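Local atomic coordinates of conserved hypothetical secreted protein (PDB entry 4RNZ), a protein that determines cell shape in Helicobacter pylori and is a zinc-binding M23B-type metallopeptidase that probably cleaves peptidoglycan. Residues H19-L24 against E75-D80; S41-Y46 against L59-Q64; K91-S96 against I137-T142; S100-I105 against L114-M119; A183-G188 against Y316-K321. All blocks are in the same frame, centred on the assembly; numbering follows the deposited sequence.

Contact 1 (H19-L24 against E75-D80); sequences HIPQKL and EDYFLD
Ile20 lies over one face of the Tyr77 ring, the two side chains crossing at about a right angle. Its CG1 sits 3.9 Å from the centroid of the Tyr77 ring and only 14° off the ring normal, a CH-pi contact. The branch methyl CG2 of Ile20 settles nearer the root of the ring, 3.7 Å from Tyr77 CG. Leu24 also crosses Tyr77 at about a right angle, but at the stem: Leu24 CD2 is 3.8 Å from Tyr77 CB. With CG anti to the backbone N (chi1 -165°), Leu24 brings CG to 3.9 Å from Leu79 CB. No hydrogen bond joins the segments; the tyrosine hydroxyl is hydrogen-bonded to Leu55 O. His19, at positive phi, is the C-prime residue of the Schellman motif that ends helix 11-17. Ile20 also packs on Leu15. Leu79 on Leu11 joins helix 11-17 to strand 76-83, and Leu24 brings in helix 23-26; the strand is an outermost one of the five-stranded antiparallel sheet.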
# COMPACT_ATOMS: atom_id res chain seq x y z
N HIS A 19 6.18 -15.75 25.87
CA HIS A 19 6.20 -15.58 27.32
C HIS A 19 6.58 -14.16 27.73
O HIS A 19 7.35 -13.96 28.66
CB HIS A 19 7.15 -16.59 27.96
CG HIS A 19 7.01 -17.98 27.42
ND1 HIS A 19 5.91 -18.77 27.66
CD2 HIS A 19 7.84 -18.71 26.63
CE1 HIS A 19 6.06 -19.93 27.06
NE2 HIS A 19 7.22 -19.92 26.42
N ILE A 20 6.07 -13.18 26.99
CA ILE A 20 6.26 -11.78 27.31
C ILE A 20 4.95 -11.36 27.97
O ILE A 20 3.89 -11.68 27.46
CB ILE A 20 6.50 -10.94 26.04
CG1 ILE A 20 7.80 -11.39 25.37
CG2 ILE A 20 6.53 -9.45 26.38
CD1 ILE A 20 7.90 -11.03 23.90
N PRO A 21 5.02 -10.66 29.11
CA PRO A 21 3.78 -10.27 29.76
C PRO A 21 2.82 -9.52 28.84
O PRO A 21 3.19 -8.52 28.21
CB PRO A 21 4.25 -9.35 30.89
CG PRO A 21 5.65 -9.80 31.18
CD PRO A 21 6.21 -10.20 29.85
N GLN A 22 1.58 -9.97 28.82
CA GLN A 22 0.60 -9.47 27.89
C GLN A 22 0.15 -8.04 28.18
O GLN A 22 -0.42 -7.39 27.30
CB GLN A 22 -0.57 -10.44 27.80
CG GLN A 22 -0.22 -11.66 26.96
CD GLN A 22 -1.17 -12.84 27.16
OE1 GLN A 22 -2.34 -12.77 26.83
NE2 GLN A 22 -0.63 -13.94 27.67
N LYS A 23 0.42 -7.55 29.39
CA LYS A 23 0.14 -6.14 29.71
C LYS A 23 0.89 -5.20 28.81
O LYS A 23 0.53 -4.03 28.69
CB LYS A 23 0.50 -5.82 31.16
CG LYS A 23 1.99 -5.81 31.45
CD LYS A 23 2.24 -5.68 32.95
CE LYS A 23 3.61 -6.26 33.32
NZ LYS A 23 3.79 -6.21 34.79
N LEU A 24 2.00 -5.67 28.25
CA LEU A 24 2.73 -4.90 27.26
C LEU A 24 1.79 -4.46 26.12
O LEU A 24 1.88 -3.35 25.63
CB LEU A 24 3.93 -5.70 26.74
CG LEU A 24 4.99 -4.92 25.97
CD1 LEU A 24 5.54 -3.76 26.80
CD2 LEU A 24 6.13 -5.85 25.55
N GLU A 75 14.82 -6.18 33.80
CA GLU A 75 13.86 -7.24 34.08
C GLU A 75 12.54 -7.08 33.31
O GLU A 75 11.62 -7.88 33.50
CB GLU A 75 13.57 -7.26 35.58
CG GLU A 75 14.77 -7.62 36.44
CD GLU A 75 15.22 -9.06 36.27
OE1 GLU A 75 14.49 -9.88 35.69
OE2 GLU A 75 16.32 -9.38 36.74
N ASP A 76 12.44 -6.06 32.47
CA ASP A 76 11.16 -5.69 31.86
C ASP A 76 11.23 -5.60 30.36
O ASP A 76 12.29 -5.31 29.79
CB ASP A 76 10.67 -4.36 32.41
CG ASP A 76 10.36 -4.41 33.88
OD1 ASP A 76 9.52 -5.25 34.25
OD2 ASP A 76 10.98 -3.63 34.64
N TYR A 77 10.08 -5.82 29.72
CA TYR A 77 9.95 -5.68 28.29
C TYR A 77 9.33 -4.34 28.01
O TYR A 77 8.58 -3.79 28.83
CB TYR A 77 9.07 -6.79 27.71
CG TYR A 77 9.80 -8.10 27.52
CD1 TYR A 77 10.48 -8.39 26.34
CD2 TYR A 77 9.79 -9.07 28.52
CE1 TYR A 77 11.12 -9.60 26.16
CE2 TYR A 77 10.44 -10.27 28.35
CZ TYR A 77 11.10 -10.54 27.17
OH TYR A 77 11.73 -11.75 27.01
N PHE A 78 9.67 -3.80 26.85
CA PHE A 78 9.17 -2.51 26.43
C PHE A 78 8.70 -2.61 24.98
O PHE A 78 9.15 -3.47 24.27
CB PHE A 78 10.30 -1.50 26.54
CG PHE A 78 10.67 -1.20 27.97
CD1 PHE A 78 11.60 -2.00 28.64
CD2 PHE A 78 10.06 -0.18 28.64
CE1 PHE A 78 11.91 -1.73 29.96
CE2 PHE A 78 10.37 0.09 29.98
CZ PHE A 78 11.30 -0.68 30.62
N LEU A 79 7.83 -1.71 24.55
CA LEU A 79 7.36 -1.73 23.18
C LEU A 79 7.33 -0.33 22.66
O LEU A 79 6.65 0.53 23.23
CB LEU A 79 5.98 -2.38 23.14
CG LEU A 79 5.45 -2.78 21.78
CD1 LEU A 79 4.49 -3.95 21.93
CD2 LEU A 79 4.82 -1.58 21.08
N ASP A 80 8.10 -0.08 21.60
CA ASP A 80 8.11 1.22 20.95
C ASP A 80 7.64 1.04 19.52
O ASP A 80 7.80 -0.03 18.95
CB ASP A 80 9.52 1.85 20.91
CG ASP A 80 10.07 2.16 22.29
OD1 ASP A 80 9.29 2.52 23.17
OD2 ASP A 80 11.30 2.06 22.47

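Contact 2 (S41-Y46 against L59-Q64); sequences SNVTYY and LIPISQ
Tyr45 meets the partner strand chiefly through CB, which lies 3.3 Å from Leu59 O and 4.1 Å from Ile60 CG1, with ring atom CD2 grazing Ile60 CG1. The Tyr45 and Ile60 side chains run side by side and point the same way. Tyr45 CG sits between the backbone N and the carbonyl carbon (chi1 67°). The end of this side chain leads away and meets Trp6 edge-to-face. The Pro61 ring lies against the Thr44 carbonyl, CG 3.3 Å from Thr44 O, while Val43 CG2 reaches Pro61 CD at 4.3 Å. Within these segments, backbone pairing is between Tyr46 and Leu59, an antiparallel hydrogen-bonded pair: Tyr46 N gives to Leu59 O at 2.9 Å, and Leu59 N returns a bond to Tyr46 O at 2.8 Å. Two near-straight bonds (159° and 165°) thus fix the register. This is the open end of the beta hairpin formed by strands 44-49 and 55-61, flanked in the sheet by strands 2-5 and 66-73; Arg146 of strand 136-146 touches Tyr46, Leu59 and Pro61.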
# COMPACT_ATOMS: atom_id res chain seq x y z
N SER A 41 0.07 -10.63 7.54
CA SER A 41 0.65 -11.94 7.35
C SER A 41 1.67 -11.84 6.21
O SER A 41 1.58 -10.98 5.34
CB SER A 41 -0.41 -13.01 7.09
OG SER A 41 -0.95 -12.88 5.80
N ASN A 42 2.67 -12.70 6.24
CA ASN A 42 3.74 -12.63 5.25
C ASN A 42 4.72 -11.47 5.31
O ASN A 42 5.65 -11.46 4.52
CB ASN A 42 3.18 -12.72 3.83
CG ASN A 42 3.08 -14.14 3.37
OD1 ASN A 42 2.18 -14.87 3.80
ND2 ASN A 42 4.01 -14.56 2.53
N VAL A 43 4.56 -10.51 6.22
CA VAL A 43 5.64 -9.54 6.40
C VAL A 43 6.87 -10.22 6.98
O VAL A 43 6.76 -11.16 7.77
CB VAL A 43 5.27 -8.37 7.32
CG1 VAL A 43 4.07 -7.63 6.74
CG2 VAL A 43 5.06 -8.82 8.77
N THR A 44 8.04 -9.74 6.58
CA THR A 44 9.28 -10.24 7.11
C THR A 44 9.58 -9.48 8.41
O THR A 44 9.50 -8.26 8.45
CB THR A 44 10.42 -10.05 6.11
OG1 THR A 44 10.24 -10.98 5.06
CG2 THR A 44 11.82 -10.28 6.76
N TYR A 45 9.90 -10.20 9.47
CA TYR A 45 10.21 -9.57 10.74
C TYR A 45 11.51 -10.15 11.26
O TYR A 45 12.04 -11.12 10.70
CB TYR A 45 9.07 -9.73 11.76
CG TYR A 45 8.81 -11.14 12.26
CD1 TYR A 45 8.25 -12.12 11.42
CD2 TYR A 45 9.09 -11.49 13.58
CE1 TYR A 45 8.01 -13.42 11.88
CE2 TYR A 45 8.85 -12.79 14.05
CZ TYR A 45 8.32 -13.74 13.20
OH TYR A 45 8.08 -15.00 13.66
N TYR A 46 11.99 -9.56 12.35
CA TYR A 46 13.31 -9.89 12.87
C TYR A 46 13.25 -10.12 14.36
O TYR A 46 12.59 -9.38 15.10
CB TYR A 46 14.32 -8.78 12.55
CG TYR A 46 14.40 -8.45 11.07
CD1 TYR A 46 13.50 -7.55 10.49
CD2 TYR A 46 15.34 -9.07 10.23
CE1 TYR A 46 13.55 -7.27 9.14
CE2 TYR A 46 15.41 -8.77 8.88
CZ TYR A 46 14.50 -7.87 8.34
OH TYR A 46 14.51 -7.55 7.00
N LEU A 59 11.69 -6.85 15.80
CA LEU A 59 11.36 -5.75 14.94
C LEU A 59 10.30 -6.28 13.96
O LEU A 59 10.58 -7.19 13.18
CB LEU A 59 12.58 -5.23 14.19
CG LEU A 59 13.70 -4.62 15.04
CD1 LEU A 59 14.90 -4.35 14.15
CD2 LEU A 59 13.24 -3.35 15.74
N ILE A 60 9.10 -5.72 14.07
CA ILE A 60 7.92 -6.21 13.36
C ILE A 60 7.28 -5.04 12.61
O ILE A 60 6.76 -4.10 13.22
CB ILE A 60 6.89 -6.80 14.34
CG1 ILE A 60 7.50 -7.96 15.15
CG2 ILE A 60 5.66 -7.30 13.58
CD1 ILE A 60 6.68 -8.33 16.39
N PRO A 61 7.34 -5.06 11.27
CA PRO A 61 6.86 -3.90 10.53
C PRO A 61 5.35 -3.80 10.60
O PRO A 61 4.68 -4.82 10.53
CB PRO A 61 7.27 -4.21 9.09
CG PRO A 61 8.25 -5.33 9.16
CD PRO A 61 7.91 -6.09 10.39
N ILE A 62 4.83 -2.59 10.76
CA ILE A 62 3.40 -2.34 10.66
C ILE A 62 3.04 -1.49 9.44
O ILE A 62 1.87 -1.36 9.13
CB ILE A 62 2.78 -1.75 11.94
CG1 ILE A 62 3.50 -0.52 12.43
CG2 ILE A 62 2.76 -2.78 13.07
CD1 ILE A 62 2.88 0.02 13.70
N SER A 63 4.02 -0.88 8.78
CA SER A 63 3.81 -0.20 7.50
C SER A 63 5.14 -0.24 6.78
O SER A 63 6.06 -0.93 7.22
CB SER A 63 3.36 1.25 7.72
OG SER A 63 4.41 2.07 8.23
N GLN A 64 5.26 0.49 5.68
CA GLN A 64 6.52 0.55 4.95
C GLN A 64 7.57 1.39 5.68
O GLN A 64 8.76 1.29 5.39
CB GLN A 64 6.32 1.09 3.53
CG GLN A 64 6.02 2.58 3.47
CD GLN A 64 4.54 2.90 3.58
OE1 GLN A 64 3.76 2.18 4.23
NE2 GLN A 64 4.14 3.99 2.96

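Contact 3 (K91-S96 against I137-T142); sequences KTLLLS and IAIVYT. With PO4 (phosphate ion), chain G.
Lys91 and Tyr141 face each other at one end of an antiparallel ladder, where Lys91 N donates to Tyr141 O at 2.9 Å and Tyr141 N to Lys91 O at the same length. Leu93 with Ile139 repeats this two-bond pattern; at Leu95 with Ile137 one bond, Leu95 N to Ile137 O, is weak, its angle at hydrogen only 125°. In the non-hydrogen-bonded position between the first two pairs, Val140 CA approaches Lys91 O at 3.3 Å as a CA-H...O contact.

Beyond the backbone, Lys91 CB lies over one face of the Tyr141 ring, toward its rim, 4.0 Å from Tyr141 CZ. Tyr141 CG sits between the backbone N and the carbonyl carbon (chi1 64°); the end of the side chain comes nearer the partner strand. Leu93 CD2 and Ile139 CD1 meet at 4.0 Å, side by side on the same sheet face. The lysine chain bends at chi4, and NZ donates at 3.1 Å to O4 of a phosphate ion, probably from the crystallisation liquor and also held by Lys89 and Tyr145. The face bearing Leu93, Leu95, Ile137, Ile139 and Tyr141 is packed by helices 101-109 and 112-121, while strands 357-361 and 153-163 extend the sheet.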
# COMPACT_ATOMS: atom_id res chain seq x y z
N LYS A 91 15.00 1.37 -10.75
CA LYS A 91 15.28 0.65 -11.99
C LYS A 91 14.37 1.14 -13.10
O LYS A 91 13.28 1.67 -12.84
CB LYS A 91 15.06 -0.85 -11.84
CG LYS A 91 16.03 -1.51 -10.88
CD LYS A 91 16.15 -3.01 -11.10
CE LYS A 91 17.46 -3.53 -10.52
NZ LYS A 91 17.57 -3.17 -9.08
N THR A 92 14.82 0.91 -14.33
CA THR A 92 13.99 1.12 -15.51
C THR A 92 13.83 -0.15 -16.31
O THR A 92 14.80 -0.69 -16.86
CB THR A 92 14.58 2.20 -16.40
OG1 THR A 92 14.71 3.40 -15.64
CG2 THR A 92 13.67 2.47 -17.61
N LEU A 93 12.60 -0.63 -16.38
CA LEU A 93 12.25 -1.72 -17.25
C LEU A 93 11.86 -1.17 -18.62
O LEU A 93 10.95 -0.33 -18.72
CB LEU A 93 11.07 -2.51 -16.69
CG LEU A 93 10.49 -3.61 -17.57
CD1 LEU A 93 11.51 -4.69 -17.88
CD2 LEU A 93 9.29 -4.21 -16.86
N LEU A 94 12.54 -1.63 -19.66
CA LEU A 94 12.13 -1.39 -21.05
C LEU A 94 11.76 -2.72 -21.71
O LEU A 94 12.52 -3.71 -21.66
CB LEU A 94 13.26 -0.74 -21.83
CG LEU A 94 13.87 0.53 -21.25
CD1 LEU A 94 15.07 0.92 -22.10
CD2 LEU A 94 12.85 1.66 -21.19
N LEU A 95 10.61 -2.77 -22.35
CA LEU A 95 10.11 -4.05 -22.81
C LEU A 95 9.45 -3.91 -24.18
O LEU A 95 8.70 -2.95 -24.42
CB LEU A 95 9.12 -4.53 -21.77
CG LEU A 95 8.64 -5.96 -21.77
CD1 LEU A 95 8.35 -6.32 -20.32
CD2 LEU A 95 7.39 -6.10 -22.65
N SER A 96 9.73 -4.87 -25.07
CA SER A 96 8.98 -5.02 -26.32
C SER A 96 8.09 -6.24 -26.16
O SER A 96 8.59 -7.32 -25.91
CB SER A 96 9.92 -5.20 -27.53
OG SER A 96 9.16 -5.42 -28.71
N ILE A 137 6.43 -1.32 -23.47
CA ILE A 137 6.08 -1.03 -22.07
C ILE A 137 7.37 -0.61 -21.35
O ILE A 137 8.37 -1.33 -21.43
CB ILE A 137 5.47 -2.26 -21.36
CG1 ILE A 137 4.22 -2.73 -22.08
CG2 ILE A 137 5.14 -1.93 -19.88
CD1 ILE A 137 3.62 -4.00 -21.52
N ALA A 138 7.35 0.55 -20.71
CA ALA A 138 8.41 1.02 -19.87
C ALA A 138 7.88 1.26 -18.45
O ALA A 138 6.76 1.75 -18.28
CB ALA A 138 8.99 2.31 -20.41
N ILE A 139 8.66 0.88 -17.45
CA ILE A 139 8.33 1.19 -16.05
C ILE A 139 9.58 1.67 -15.34
O ILE A 139 10.59 0.97 -15.34
CB ILE A 139 7.79 -0.04 -15.29
CG1 ILE A 139 6.81 -0.83 -16.15
CG2 ILE A 139 7.17 0.38 -13.94
CD1 ILE A 139 6.19 -2.03 -15.49
N VAL A 140 9.52 2.86 -14.75
CA VAL A 140 10.53 3.29 -13.83
C VAL A 140 9.97 3.06 -12.43
O VAL A 140 8.92 3.60 -12.08
CB VAL A 140 10.87 4.76 -13.95
CG1 VAL A 140 11.94 5.12 -12.91
CG2 VAL A 140 11.34 5.10 -15.36
N TYR A 141 10.66 2.25 -11.63
CA TYR A 141 10.12 1.92 -10.31
C TYR A 141 11.20 1.81 -9.27
O TYR A 141 12.36 1.49 -9.59
CB TYR A 141 9.36 0.61 -10.35
CG TYR A 141 10.18 -0.60 -10.68
CD1 TYR A 141 10.48 -0.92 -12.00
CD2 TYR A 141 10.67 -1.44 -9.69
CE1 TYR A 141 11.20 -2.05 -12.31
CE2 TYR A 141 11.40 -2.56 -9.99
CZ TYR A 141 11.67 -2.86 -11.31
OH TYR A 141 12.39 -3.98 -11.65
N THR A 142 10.80 2.04 -8.03
CA THR A 142 11.69 1.88 -6.90
C THR A 142 11.24 0.73 -6.04
O THR A 142 10.07 0.31 -6.07
CB THR A 142 11.77 3.13 -6.03
OG1 THR A 142 10.50 3.39 -5.41
CG2 THR A 142 12.19 4.33 -6.84
P PO4 G . 18.10 -6.53 -6.45
O1 PO4 G . 16.61 -6.37 -6.16
O2 PO4 G . 18.29 -7.90 -7.06
O3 PO4 G . 18.93 -6.41 -5.20
O4 PO4 G . 18.64 -5.49 -7.40

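Contact 4 (S100-I105 against L114-M119); sequences SPYQDI and LANQLM
The Tyr102 ring carries Ala115 CB on one face and has Asn116 OD1 and Met119 CG at its edge, in plane. Ala115 CB is 3.8 Å from the ring centroid and 20° off the normal, a CH-pi contact displaced toward the rim. At the edge, Tyr102 OH donates to Asn116 OD1 over 2.7 Å; the hydroxyl stands 40° out of the amide plane. Met119 SD is 5.4 Å from the Tyr102 centroid, at 86° to the normal, a Met-aromatic contact made edge-on. Tyr102 CG is anti to the backbone N, and the end of the side chain comes nearer helix 112-121.

Ile105 divides its contacts by branch: CG2 lies 3.8 Å from Ala115 CB, and CD1 is 3.6 Å from Leu118 CD2. Ile105 and Met119 also reach each other tip to tip, CD1 to CE. Ser100 OG caps helix 101-109 as N-cap, accepting from Gln103 N at 3.2 Å. The two helices run roughly antiparallel, their segment axes 9.4 Å apart at closest approach, as the arms of a helical hairpin. Leu114 and Leu118 continue onto strands 136-146 and 153-163, and Phe128 of helix 126-129 touches Pro101, Leu118 and Met119.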
# COMPACT_ATOMS: atom_id res chain seq x y z
N SER A 100 2.32 -11.67 -23.37
CA SER A 100 1.27 -10.79 -22.80
C SER A 100 2.05 -9.81 -21.94
O SER A 100 3.16 -10.13 -21.53
CB SER A 100 0.20 -11.55 -22.01
OG SER A 100 0.71 -12.07 -20.77
N PRO A 101 1.47 -8.64 -21.61
CA PRO A 101 2.15 -7.72 -20.69
C PRO A 101 2.55 -8.42 -19.40
O PRO A 101 3.68 -8.26 -18.95
CB PRO A 101 1.09 -6.66 -20.41
CG PRO A 101 0.34 -6.59 -21.70
CD PRO A 101 0.26 -8.02 -22.18
N TYR A 102 1.64 -9.21 -18.83
CA TYR A 102 1.90 -9.83 -17.53
C TYR A 102 3.06 -10.83 -17.58
O TYR A 102 3.95 -10.82 -16.74
CB TYR A 102 0.65 -10.50 -16.97
CG TYR A 102 0.71 -10.71 -15.48
CD1 TYR A 102 1.37 -11.79 -14.95
CD2 TYR A 102 0.14 -9.79 -14.60
CE1 TYR A 102 1.46 -11.98 -13.58
CE2 TYR A 102 0.22 -9.97 -13.24
CZ TYR A 102 0.88 -11.07 -12.73
OH TYR A 102 0.98 -11.29 -11.38
N GLN A 103 3.02 -11.71 -18.55
CA GLN A 103 4.05 -12.74 -18.66
C GLN A 103 5.43 -12.13 -18.93
O GLN A 103 6.44 -12.52 -18.34
CB GLN A 103 3.67 -13.74 -19.75
CG GLN A 103 4.76 -14.75 -20.01
CD GLN A 103 4.35 -15.88 -20.93
OE1 GLN A 103 3.24 -15.94 -21.46
NE2 GLN A 103 5.27 -16.80 -21.13
N ASP A 104 5.47 -11.16 -19.83
CA ASP A 104 6.71 -10.49 -20.16
C ASP A 104 7.33 -9.75 -18.98
O ASP A 104 8.54 -9.83 -18.76
CB ASP A 104 6.51 -9.56 -21.35
CG ASP A 104 6.30 -10.33 -22.66
OD1 ASP A 104 6.59 -11.55 -22.72
OD2 ASP A 104 5.81 -9.71 -23.62
N ILE A 105 6.52 -9.04 -18.20
CA ILE A 105 7.05 -8.37 -17.00
C ILE A 105 7.65 -9.39 -16.05
O ILE A 105 8.73 -9.17 -15.49
CB ILE A 105 5.96 -7.55 -16.28
CG1 ILE A 105 5.61 -6.34 -17.15
CG2 ILE A 105 6.44 -7.07 -14.91
CD1 ILE A 105 4.25 -5.77 -16.87
N LEU A 114 5.03 -6.06 -9.08
CA LEU A 114 5.18 -5.00 -10.08
C LEU A 114 4.19 -5.21 -11.22
O LEU A 114 3.58 -4.25 -11.71
CB LEU A 114 6.61 -4.95 -10.62
CG LEU A 114 6.93 -3.87 -11.64
CD1 LEU A 114 6.85 -2.48 -11.03
CD2 LEU A 114 8.31 -4.08 -12.23
N ALA A 115 4.07 -6.47 -11.67
CA ALA A 115 3.19 -6.81 -12.78
C ALA A 115 1.75 -6.47 -12.42
O ALA A 115 1.04 -5.83 -13.19
CB ALA A 115 3.34 -8.28 -13.13
N ASN A 116 1.32 -6.85 -11.21
CA ASN A 116 -0.04 -6.53 -10.74
C ASN A 116 -0.30 -5.03 -10.62
O ASN A 116 -1.41 -4.56 -10.92
CB ASN A 116 -0.32 -7.12 -9.34
CG ASN A 116 -0.38 -8.61 -9.33
OD1 ASN A 116 -0.57 -9.28 -10.35
ND2 ASN A 116 -0.27 -9.17 -8.13
N GLN A 117 0.70 -4.29 -10.14
CA GLN A 117 0.60 -2.83 -10.07
C GLN A 117 0.40 -2.22 -11.45
O GLN A 117 -0.42 -1.32 -11.61
CB GLN A 117 1.84 -2.21 -9.46
CG GLN A 117 1.95 -2.44 -7.99
CD GLN A 117 3.09 -1.69 -7.32
OE1 GLN A 117 3.70 -0.80 -7.88
NE2 GLN A 117 3.34 -2.04 -6.09
N LEU A 118 1.12 -2.71 -12.45
CA LEU A 118 0.92 -2.20 -13.82
C LEU A 118 -0.47 -2.50 -14.38
O LEU A 118 -1.09 -1.63 -14.97
CB LEU A 118 1.99 -2.71 -14.78
CG LEU A 118 1.93 -1.89 -16.09
CD1 LEU A 118 2.70 -0.59 -15.97
CD2 LEU A 118 2.44 -2.70 -17.24
N MET A 119 -0.94 -3.74 -14.22
CA MET A 119 -2.25 -4.13 -14.70
C MET A 119 -3.29 -3.21 -14.05
O MET A 119 -4.16 -2.66 -14.72
CB MET A 119 -2.58 -5.58 -14.33
CG MET A 119 -1.66 -6.67 -14.86
SD MET A 119 -1.28 -6.64 -16.63
CE MET A 119 0.15 -5.57 -16.63

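Contact 5 (A183-G188 against Y316-K321); sequences AQEVAG and YIRTAK
Glu185 OE1 and Arg318 NH1 form the shortest polar pair, a salt bridge of 2.6 Å. The second oxygen takes part as well: Arg318 NH2 donates to Glu185 OE2 at 2.9 Å, with an angle of 142° at the hydrogen. Although each oxygen has its own nitrogen, this is no coplanar fork, because the carboxylate and guanidinium planes stand 86° apart. OE1 lies over one face of the guanidinium, and NH2 meets OE2 from 54° out of the carboxylate plane.

The two side chains approach tip to tip. Glu185 CG is anti to the backbone N and the side chain stays extended beyond it, which carries the carboxylate across to Arg318. Further partners hold both groups: His177 ND1 is hydrogen-bonded to Glu185 OE2, and Arg318 NH2 gives a second bond to Phe189 O. Burial alone would disfavour a charged carboxylate, but the arginine beside it would probably keep it ionised. Around this pair, Gly188 CA sits at the guanidinium edge, 3.7 Å from Arg318 NH2, and Tyr316 CA lies over a guanidinium face. Lys321 adds only its aliphatic part, CD being 4.2 Å from Glu185 O.

Strand 185-186, weakly bonded, pairs with strand 178-179. The contact is thus a buried-carboxylate salt bridge joining a sheet-edge segment of the second Csd3 domain to the loop between strand 309-311 and helix 326-348, away from the zinc site.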
# COMPACT_ATOMS: atom_id res chain seq x y z
N ALA A 183 -1.04 16.25 -15.77
CA ALA A 183 -1.24 16.34 -14.34
C ALA A 183 -2.66 16.19 -13.87
O ALA A 183 -3.04 16.70 -12.88
CB ALA A 183 -0.65 17.62 -13.80
N GLN A 184 -3.42 15.41 -14.58
CA GLN A 184 -4.74 15.01 -14.09
C GLN A 184 -4.74 13.52 -13.69
O GLN A 184 -4.03 12.69 -14.26
CB GLN A 184 -5.83 15.36 -15.09
CG GLN A 184 -5.59 14.92 -16.49
CD GLN A 184 -6.57 15.55 -17.46
OE1 GLN A 184 -7.68 15.93 -17.07
NE2 GLN A 184 -6.15 15.70 -18.71
N GLU A 185 -5.54 13.19 -12.68
CA GLU A 185 -5.45 11.86 -12.08
C GLU A 185 -5.90 10.75 -13.01
O GLU A 185 -6.84 10.92 -13.79
CB GLU A 185 -6.25 11.81 -10.80
CG GLU A 185 -6.22 10.46 -10.09
CD GLU A 185 -6.69 10.55 -8.65
OE1 GLU A 185 -7.23 11.60 -8.26
OE2 GLU A 185 -6.50 9.59 -7.90
N VAL A 186 -5.21 9.62 -12.94
CA VAL A 186 -5.62 8.44 -13.69
C VAL A 186 -5.62 7.26 -12.75
O VAL A 186 -4.96 7.28 -11.70
CB VAL A 186 -4.72 8.16 -14.91
CG1 VAL A 186 -4.76 9.35 -15.89
CG2 VAL A 186 -3.29 7.85 -14.47
N ALA A 187 -6.41 6.25 -13.11
CA ALA A 187 -6.53 5.03 -12.35
C ALA A 187 -7.00 5.32 -10.91
O ALA A 187 -6.61 4.63 -10.00
CB ALA A 187 -5.20 4.30 -12.35
N GLY A 188 -7.82 6.35 -10.74
CA GLY A 188 -8.32 6.72 -9.43
C GLY A 188 -9.48 5.83 -8.97
O GLY A 188 -9.83 4.85 -9.62
N TYR A 316 -9.32 10.24 -1.57
CA TYR A 316 -10.12 9.58 -2.59
C TYR A 316 -11.60 9.82 -2.45
O TYR A 316 -12.39 9.27 -3.25
CB TYR A 316 -9.94 8.07 -2.51
CG TYR A 316 -8.68 7.52 -3.07
CD1 TYR A 316 -8.52 7.34 -4.45
CD2 TYR A 316 -7.65 7.11 -2.23
CE1 TYR A 316 -7.36 6.79 -4.97
CE2 TYR A 316 -6.49 6.56 -2.73
CZ TYR A 316 -6.35 6.39 -4.11
OH TYR A 316 -5.18 5.84 -4.59
N ILE A 317 -12.02 10.53 -1.41
CA ILE A 317 -13.44 10.87 -1.30
C ILE A 317 -13.66 12.19 -2.01
O ILE A 317 -13.22 13.22 -1.56
CB ILE A 317 -13.89 10.89 0.16
CG1 ILE A 317 -13.80 9.46 0.71
CG2 ILE A 317 -15.32 11.42 0.26
CD1 ILE A 317 -14.16 9.31 2.16
N ARG A 318 -14.26 12.12 -3.17
CA ARG A 318 -14.41 13.23 -4.08
C ARG A 318 -15.41 12.79 -5.11
O ARG A 318 -15.68 11.62 -5.20
CB ARG A 318 -13.09 13.53 -4.79
CG ARG A 318 -12.67 12.48 -5.81
CD ARG A 318 -11.19 12.17 -5.75
NE ARG A 318 -10.82 10.87 -6.31
CZ ARG A 318 -9.56 10.47 -6.44
NH1 ARG A 318 -8.59 11.28 -6.06
NH2 ARG A 318 -9.25 9.29 -6.98
N THR A 319 -15.90 13.70 -5.92
CA THR A 319 -16.86 13.36 -6.96
C THR A 319 -16.24 13.35 -8.34
O THR A 319 -16.71 12.67 -9.23
CB THR A 319 -18.01 14.35 -7.00
OG1 THR A 319 -18.51 14.54 -5.68
CG2 THR A 319 -19.08 13.81 -7.85
N ALA A 320 -15.20 14.13 -8.49
CA ALA A 320 -14.45 14.17 -9.72
C ALA A 320 -13.03 13.74 -9.50
O ALA A 320 -12.54 13.76 -8.41
CB ALA A 320 -14.44 15.56 -10.28
N LYS A 321 -12.40 13.39 -10.60
CA LYS A 321 -10.96 13.25 -10.77
C LYS A 321 -10.16 14.46 -10.27
O LYS A 321 -10.49 15.60 -10.54
CB LYS A 321 -10.69 13.07 -12.25
CG LYS A 321 -10.80 11.65 -12.76
CD LYS A 321 -10.91 11.59 -14.29
CE LYS A 321 -12.14 10.81 -14.75
NZ LYS A 321 -11.88 9.42 -15.19

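Contact 3 is the most deeply buried of the five, and contact 4 packs directly on it: Leu114 CD2 lies 3.5 Å from Tyr141 CE1, so ladder and helical hairpin share one apolar core. Contacts 1 and 2 both reach the five-stranded sheet of the N-terminal region, yet differ in kind. Contact 1 is a surface patch without cross-segment hydrogen bonds, whereas contact 2 pairs backbones within a hairpin. Contact 5 reaches the same sheet as contact 3, with centres about 24 Å apart, but relies on charge where contact 3 uses backbone bonds and aliphatic packing. Contacts 1 and 3 lie on opposite sides of the chain's centre, about 45 Å between centres.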